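Local coordinates for protein alpha-1,3-glucanase (Bacillus circulans, PDB 5ZRU) that hydrolyses alpha-1,3-glucan; this chain is the GH87 catalytic unit of a longer protein that probably also binds carbohydrate, at residues V77-T82 and V108-Y113. Numbering follows the deposited sequence.
Sequences VTMRFT and VPLTSY. With PE5 (3,6,9,12,15,18,21,24-octaoxahexacosan-1-ol), chain C.
Met79, Phe81 and Leu110 meet in the hydrophobic core between two antiparallel sheets of the D1 region, a buried contact made by side chains rather than by strand pairing. The evidence is the spacing: the axes of strands 77-82 and 108-111 come no closer than 8.9 Å and are inclined at 48°. Leu110 reaches across with CD2, which sits over the centre of the Phe81 ring, 4.0 Å from its centroid and 10° off the normal, a CH-pi contact. The two side chains run past one another in opposite senses. The same methyl receives the thioether end of Met79, whose chain stays extended until it bends at its last torsion and brings CE to 3.9 Å from Leu110 CD2. This face-to-face packing is that of a beta-sandwich, consistent with the galactose-binding-like clan of D1: strand 76-82 lies between strands 132-144 and 166-174, while strand 103-111 edges the other sheet beside strand 93-100. At the ring's edge, in its plane, Thr111 O lies 3.7 Å from Phe81 CZ. Thr111 CB points away from strand 77-82; with OG1 anti to the backbone N (chi1 -176°), it accepts from Tyr113 N at 3.0 Å, forming an ST turn, and OG1 also hydrogen-bonds Asn93 OD1 and Leu92 O. Its CG2 lies 3.3 Å from PE5 O3, and Tyr113 CD2 is 3.8 Å from PE5 C1, so this strand end borders the bound polyether. A valine at Thr111 would probably leave Tyr113 N, Asn93 and Leu92 O without their hydroxyl partner and the turn less firmly fixed.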
loop_
_atom_site.group_PDB
_atom_site.type_symbol
_atom_site.label_atom_id
_atom_site.label_comp_id
_atom_site.label_asym_id
_atom_site.label_seq_id
_atom_site.Cartn_x
_atom_site.Cartn_y
_atom_site.Cartn_z
ATOM N N VAL A 77 11.581 -2.338 -15.523
ATOM C CA VAL A 77 11.451 -3.567 -14.749
ATOM C C VAL A 77 11.357 -3.222 -13.269
ATOM O O VAL A 77 12.196 -2.484 -12.747
ATOM C CB VAL A 77 12.623 -4.540 -14.982
ATOM C CG1 VAL A 77 12.356 -5.856 -14.238
ATOM C CG2 VAL A 77 12.833 -4.798 -16.483
ATOM N N THR A 78 10.367 -3.794 -12.593
ATOM C CA THR A 78 10.266 -3.746 -11.141
ATOM C C THR A 78 10.399 -5.169 -10.622
ATOM O O THR A 78 9.884 -6.107 -11.235
ATOM C CB THR A 78 8.932 -3.140 -10.685
ATOM O OG1 THR A 78 8.753 -1.869 -11.315
ATOM C CG2 THR A 78 8.919 -2.946 -9.174
ATOM N N MET A 79 11.133 -5.339 -9.526
ATOM C CA MET A 79 11.336 -6.661 -8.943
ATOM C C MET A 79 10.935 -6.623 -7.477
ATOM O O MET A 79 11.391 -5.749 -6.734
ATOM C CB MET A 79 12.796 -7.119 -9.072
ATOM C CG MET A 79 13.055 -8.488 -8.392
ATOM S SD MET A 79 14.745 -9.089 -8.646
ATOM C CE MET A 79 15.668 -7.858 -7.730
ATOM N N ARG A 80 10.089 -7.565 -7.064
ATOM C CA ARG A 80 9.796 -7.772 -5.651
ATOM C C ARG A 80 10.674 -8.911 -5.151
ATOM O O ARG A 80 10.652 -10.014 -5.718
ATOM C CB ARG A 80 8.316 -8.066 -5.417
ATOM C CG ARG A 80 7.936 -8.097 -3.932
ATOM C CD ARG A 80 6.431 -8.085 -3.759
ATOM N NE ARG A 80 6.045 -7.917 -2.360
ATOM C CZ ARG A 80 5.715 -8.914 -1.546
ATOM N NH1 ARG A 80 5.720 -10.172 -1.981
ATOM N NH2 ARG A 80 5.368 -8.648 -0.291
ATOM N N PHE A 81 11.450 -8.639 -4.102
ATOM C CA PHE A 81 12.527 -9.526 -3.676
ATOM C C PHE A 81 12.591 -9.545 -2.154
ATOM O O PHE A 81 12.002 -8.696 -1.476
ATOM C CB PHE A 81 13.889 -9.060 -4.230
ATOM C CG PHE A 81 14.411 -7.833 -3.532
ATOM C CD1 PHE A 81 13.938 -6.580 -3.882
ATOM C CD2 PHE A 81 15.313 -7.939 -2.482
ATOM C CE1 PHE A 81 14.375 -5.437 -3.217
ATOM C CE2 PHE A 81 15.749 -6.816 -1.803
ATOM C CZ PHE A 81 15.282 -5.551 -2.176
ATOM N N THR A 82 13.363 -10.497 -1.617
ATOM C CA THR A 82 13.709 -10.502 -0.198
ATOM C C THR A 82 15.195 -10.812 -0.050
ATOM O O THR A 82 15.787 -11.503 -0.885
ATOM C CB THR A 82 12.874 -11.533 0.607
ATOM O OG1 THR A 82 13.302 -11.538 1.978
ATOM C CG2 THR A 82 13.061 -12.941 0.039
ATOM N N VAL A 108 22.167 -5.159 -10.208
ATOM C CA VAL A 108 21.185 -4.310 -9.540
ATOM C C VAL A 108 21.523 -4.279 -8.054
ATOM O O VAL A 108 21.450 -5.328 -7.397
ATOM C CB VAL A 108 19.754 -4.820 -9.763
ATOM C CG1 VAL A 108 18.756 -3.969 -8.973
ATOM C CG2 VAL A 108 19.418 -4.785 -11.228
ATOM N N PRO A 109 21.885 -3.131 -7.492
ATOM C CA PRO A 109 22.116 -3.067 -6.046
ATOM C C PRO A 109 20.816 -3.268 -5.280
ATOM O O PRO A 109 19.741 -2.842 -5.713
ATOM C CB PRO A 109 22.676 -1.653 -5.829
ATOM C CG PRO A 109 23.012 -1.131 -7.203
ATOM C CD PRO A 109 22.087 -1.828 -8.147
ATOM N N LEU A 110 20.937 -3.927 -4.125
ATOM C CA LEU A 110 19.815 -4.298 -3.274
ATOM C C LEU A 110 20.169 -4.018 -1.823
ATOM O O LEU A 110 21.344 -4.045 -1.442
ATOM C CB LEU A 110 19.459 -5.793 -3.416
ATOM C CG LEU A 110 19.099 -6.270 -4.820
ATOM C CD1 LEU A 110 18.998 -7.785 -4.809
ATOM C CD2 LEU A 110 17.784 -5.622 -5.278
ATOM N N THR A 111 19.147 -3.778 -1.002
ATOM C CA THR A 111 19.394 -3.586 0.423
ATOM C C THR A 111 18.181 -4.067 1.207
ATOM O O THR A 111 17.050 -4.044 0.701
ATOM C CB THR A 111 19.712 -2.117 0.759
ATOM O OG1 THR A 111 20.031 -1.994 2.155
ATOM C CG2 THR A 111 18.515 -1.215 0.447
ATOM N N SER A 112 18.423 -4.521 2.442
ATOM C CA SER A 112 17.336 -4.781 3.382
ATOM C C SER A 112 17.164 -3.639 4.373
ATOM O O SER A 112 16.408 -3.782 5.338
ATOM C CB SER A 112 17.543 -6.115 4.120
ATOM O OG SER A 112 18.841 -6.232 4.692
ATOM N N TYR A 113 17.821 -2.499 4.123
ATOM C CA TYR A 113 17.728 -1.324 4.996
ATOM C C TYR A 113 16.283 -0.907 5.251
ATOM O O TYR A 113 15.893 -0.647 6.396
ATOM C CB TYR A 113 18.501 -0.157 4.373
ATOM C CG TYR A 113 18.361 1.164 5.122
ATOM C CD1 TYR A 113 19.181 1.452 6.211
ATOM C CD2 TYR A 113 17.419 2.118 4.738
ATOM C CE1 TYR A 113 19.079 2.653 6.902
ATOM C CE2 TYR A 113 17.300 3.337 5.436
ATOM C CZ TYR A 113 18.140 3.587 6.509
ATOM O OH TYR A 113 18.055 4.766 7.200
HETATM C C48 PE5 C . 20.081 7.094 0.448
HETATM C C50 PE5 C . 19.266 5.949 1.060
HETATM O O1 PE5 C . 20.105 4.861 1.347
HETATM C C1 PE5 C . 19.475 3.780 1.979
HETATM C C2 PE5 C . 20.418 2.577 2.067
HETATM O O2 PE5 C . 20.716 2.115 0.780
HETATM C C3 PE5 C . 21.685 1.109 0.703
HETATM C C4 PE5 C . 21.950 0.757 -0.767
HETATM O O3 PE5 C . 20.752 0.378 -1.391
HETATM C C5 PE5 C . 20.849 -0.057 -2.721
HETATM C C6 PE5 C . 19.790 0.633 -3.593
HETATM O O4 PE5 C . 18.575 -0.072 -3.608
HETATM C C7 PE5 C . 17.409 0.709 -3.561
HETATM C C8 PE5 C . 17.431 1.774 -4.660
HETATM O O5 PE5 C . 16.471 2.744 -4.384
HETATM C C9 PE5 C . 16.566 3.907 -5.162
HETATM C C10 PE5 C . 15.449 3.892 -6.197
HETATM O O6 PE5 C . 15.999 4.055 -7.470
HETATM C C11 PE5 C . 15.188 3.608 -8.518
HETATM C C12 PE5 C . 15.986 3.559 -9.813
HETATM O O7 PE5 C . 15.379 4.450 -10.695
HETATM C C13 PE5 C . 15.309 4.018 -12.023
HETATM C C14 PE5 C . 15.238 5.249 -12.923
HETATM O O8 PE5 C . 16.036 6.250 -12.356
HETATM C C15 PE5 C . 16.035 7.486 -13.022
HETATM C C16 PE5 C . 17.449 7.788 -13.539
HETATM O O52 PE5 C . 18.057 8.791 -12.772
#